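Local coordinates for protein arylesterase (Sulfolobus solfataricus, PDB 5L2P) that hydrolyses a broad range of aromatic esters, p-nitrophenyl esters of fatty acids and aryl dialkyl phosphates such as paraoxon, at residues A[77-82]-A[110-115]. Residues are numbered along the deposited sequence; the frame is centred on the assembly and turned at random.
Sequences LVMHFH and ISVDYR
Met-79 pairs with Ile-110 and His-80 with Ser-111 as parallel neighbours in the central sheet of an alpha/beta hydrolase, the two strands belonging to a beta-alpha-beta crossover through helix 95-105. Three backbone bonds join them: Ile-110 N to Val-78 O, His-80 N to Ile-110 O at 2.8 Å and nearly straight (171°), and Val-112 N to His-80 O. The tight part is the apolar face. Bends at chi2 and chi3 fold the Met-79 chain back over the sheet, bringing CE within 3.8 Å of Val-112 CG2, and Val-112 CG2 in turn meets the edge of the Phe-81 ring, in its plane. Further back, Leu-77 CD1 touches Ile-110 CD1 at 3.7 Å, while Phe-81 reaches on to Leu-161 and Val-162 of helix 157-171. The other face is looser: Ser-111 OG stays 4.1 Å from His-80 ND1, and the imidazole turns instead to Ser-98 and Glu-94. Asp-113 is the partly exposed residue here; its OD1 accepts from Ile-91 N.

Beyond the strands, His-82, by similarity part of the oxyanion-hole motif, lies against Tyr-114 in an offset stack, the ring centroids 4.3 Å apart and the planes only 11° from parallel. Both residues hold CG between the backbone N and the carbonyl carbon, which sets the rings over each other. The phenol also donates to the backbone at the start of that motif, and the side chain of Tyr-114 lies about 8 Å from that of Ser-156, the inferred active-site serine. An alanine at Tyr-114 would probably leave His-82 without its stacking partner and its carbonyl without this donor. Tyr-114 OH sits 2.5 Å from His-82 O, approaching from above the carbonyl plane.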
loop_
_atom_site.group_PDB
_atom_site.type_symbol
_atom_site.label_atom_id
_atom_site.label_comp_id
_atom_site.label_asym_id
_atom_site.label_seq_id
_atom_site.Cartn_x
_atom_site.Cartn_y
_atom_site.Cartn_z
ATOM N N LEU A 77 15.270 -33.679 -7.363
ATOM C CA LEU A 77 14.961 -33.338 -8.733
ATOM C C LEU A 77 14.084 -32.112 -8.790
ATOM O O LEU A 77 13.122 -32.009 -8.062
ATOM C CB LEU A 77 14.252 -34.506 -9.416
ATOM C CG LEU A 77 13.664 -34.239 -10.812
ATOM C CD1 LEU A 77 14.773 -34.067 -11.819
ATOM C CD2 LEU A 77 12.658 -35.306 -11.228
ATOM N N VAL A 78 14.422 -31.184 -9.687
ATOM C CA VAL A 78 13.652 -29.976 -9.895
ATOM C C VAL A 78 13.133 -29.916 -11.315
ATOM O O VAL A 78 13.915 -29.890 -12.252
ATOM C CB VAL A 78 14.496 -28.735 -9.616
ATOM C CG1 VAL A 78 13.709 -27.452 -9.914
ATOM C CG2 VAL A 78 15.000 -28.743 -8.162
ATOM N N MET A 79 11.806 -29.929 -11.470
ATOM C CA MET A 79 11.177 -29.760 -12.769
ATOM C C MET A 79 11.037 -28.274 -13.037
ATOM O O MET A 79 10.454 -27.543 -12.222
ATOM C CB MET A 79 9.806 -30.379 -12.805
ATOM C CG MET A 79 9.763 -31.858 -12.503
ATOM S SD MET A 79 10.611 -32.854 -13.710
ATOM C CE MET A 79 9.778 -32.439 -15.221
ATOM N N HIS A 80 11.545 -27.838 -14.191
ATOM C CA HIS A 80 11.562 -26.427 -14.510
ATOM C C HIS A 80 10.662 -26.150 -15.716
ATOM O O HIS A 80 10.885 -26.680 -16.791
ATOM C CB HIS A 80 12.997 -25.990 -14.796
ATOM C CG HIS A 80 13.132 -24.536 -15.165
ATOM N ND1 HIS A 80 14.261 -24.025 -15.769
ATOM C CD2 HIS A 80 12.278 -23.490 -15.026
ATOM C CE1 HIS A 80 14.109 -22.731 -15.980
ATOM N NE2 HIS A 80 12.915 -22.379 -15.531
ATOM N N PHE A 81 9.645 -25.319 -15.514
ATOM C CA PHE A 81 8.764 -24.897 -16.572
ATOM C C PHE A 81 9.044 -23.431 -16.876
ATOM O O PHE A 81 8.946 -22.583 -15.963
ATOM C CB PHE A 81 7.319 -25.075 -16.134
ATOM C CG PHE A 81 7.016 -26.409 -15.483
ATOM C CD1 PHE A 81 7.488 -27.576 -16.019
ATOM C CD2 PHE A 81 6.225 -26.474 -14.368
ATOM C CE1 PHE A 81 7.181 -28.801 -15.460
ATOM C CE2 PHE A 81 5.893 -27.704 -13.783
ATOM C CZ PHE A 81 6.400 -28.873 -14.329
ATOM N N HIS A 82 9.421 -23.119 -18.128
ATOM C CA HIS A 82 9.724 -21.733 -18.510
ATOM C C HIS A 82 8.484 -20.862 -18.576
ATOM O O HIS A 82 7.379 -21.365 -18.660
ATOM C CB HIS A 82 10.446 -21.690 -19.879
ATOM C CG HIS A 82 9.584 -22.117 -21.028
ATOM N ND1 HIS A 82 8.749 -21.247 -21.686
ATOM C CD2 HIS A 82 9.408 -23.326 -21.620
ATOM C CE1 HIS A 82 8.101 -21.898 -22.643
ATOM N NE2 HIS A 82 8.487 -23.154 -22.628
ATOM N N ILE A 110 15.373 -30.712 -14.739
ATOM C CA ILE A 110 14.792 -31.070 -16.035
ATOM C C ILE A 110 13.873 -29.951 -16.517
ATOM O O ILE A 110 12.842 -29.648 -15.889
ATOM C CB ILE A 110 13.991 -32.383 -15.968
ATOM C CG1 ILE A 110 14.919 -33.526 -15.575
ATOM C CG2 ILE A 110 13.280 -32.661 -17.291
ATOM C CD1 ILE A 110 14.210 -34.866 -15.409
ATOM N N SER A 111 14.253 -29.342 -17.639
ATOM C CA SER A 111 13.496 -28.246 -18.214
ATOM C C SER A 111 12.564 -28.824 -19.287
ATOM O O SER A 111 12.984 -29.696 -20.066
ATOM C CB SER A 111 14.463 -27.253 -18.821
ATOM O OG SER A 111 13.805 -26.094 -19.280
ATOM N N VAL A 112 11.312 -28.361 -19.327
ATOM C CA VAL A 112 10.320 -28.907 -20.246
ATOM C C VAL A 112 9.902 -27.905 -21.346
ATOM O O VAL A 112 9.609 -26.730 -21.048
ATOM C CB VAL A 112 9.066 -29.356 -19.487
ATOM C CG1 VAL A 112 8.111 -30.127 -20.404
ATOM C CG2 VAL A 112 9.448 -30.206 -18.277
ATOM N N ASP A 113 9.892 -28.356 -22.595
ATOM C CA ASP A 113 9.313 -27.583 -23.716
ATOM C C ASP A 113 7.849 -27.916 -23.960
ATOM O O ASP A 113 7.524 -28.554 -24.950
ATOM C CB ASP A 113 10.099 -27.827 -25.022
ATOM C CG ASP A 113 11.018 -26.714 -25.366
ATOM O OD1 ASP A 113 10.885 -25.595 -24.801
ATOM O OD2 ASP A 113 11.855 -26.975 -26.232
ATOM N N TYR A 114 6.981 -27.485 -23.055
ATOM C CA TYR A 114 5.544 -27.738 -23.179
ATOM C C TYR A 114 4.997 -27.008 -24.384
ATOM O O TYR A 114 5.529 -25.991 -24.811
ATOM C CB TYR A 114 4.786 -27.325 -21.882
ATOM C CG TYR A 114 5.005 -25.889 -21.472
ATOM C CD1 TYR A 114 4.217 -24.873 -22.002
ATOM C CD2 TYR A 114 6.017 -25.542 -20.580
ATOM C CE1 TYR A 114 4.428 -23.553 -21.658
ATOM C CE2 TYR A 114 6.231 -24.211 -20.212
ATOM C CZ TYR A 114 5.438 -23.226 -20.753
ATOM O OH TYR A 114 5.618 -21.927 -20.401
ATOM N N ARG A 115 3.899 -27.524 -24.916
ATOM C CA ARG A 115 3.266 -26.907 -26.092
ATOM C C ARG A 115 2.605 -25.584 -25.761
ATOM O O ARG A 115 1.990 -25.438 -24.699
ATOM C CB ARG A 115 2.251 -27.853 -26.722
ATOM C CG ARG A 115 2.886 -28.967 -27.514
ATOM C CD ARG A 115 1.842 -29.964 -27.978
ATOM N NE ARG A 115 1.446 -30.858 -26.923
ATOM C CZ ARG A 115 0.595 -31.874 -27.049
ATOM N NH1 ARG A 115 0.048 -32.150 -28.205
ATOM N NH2 ARG A 115 0.307 -32.626 -25.995
#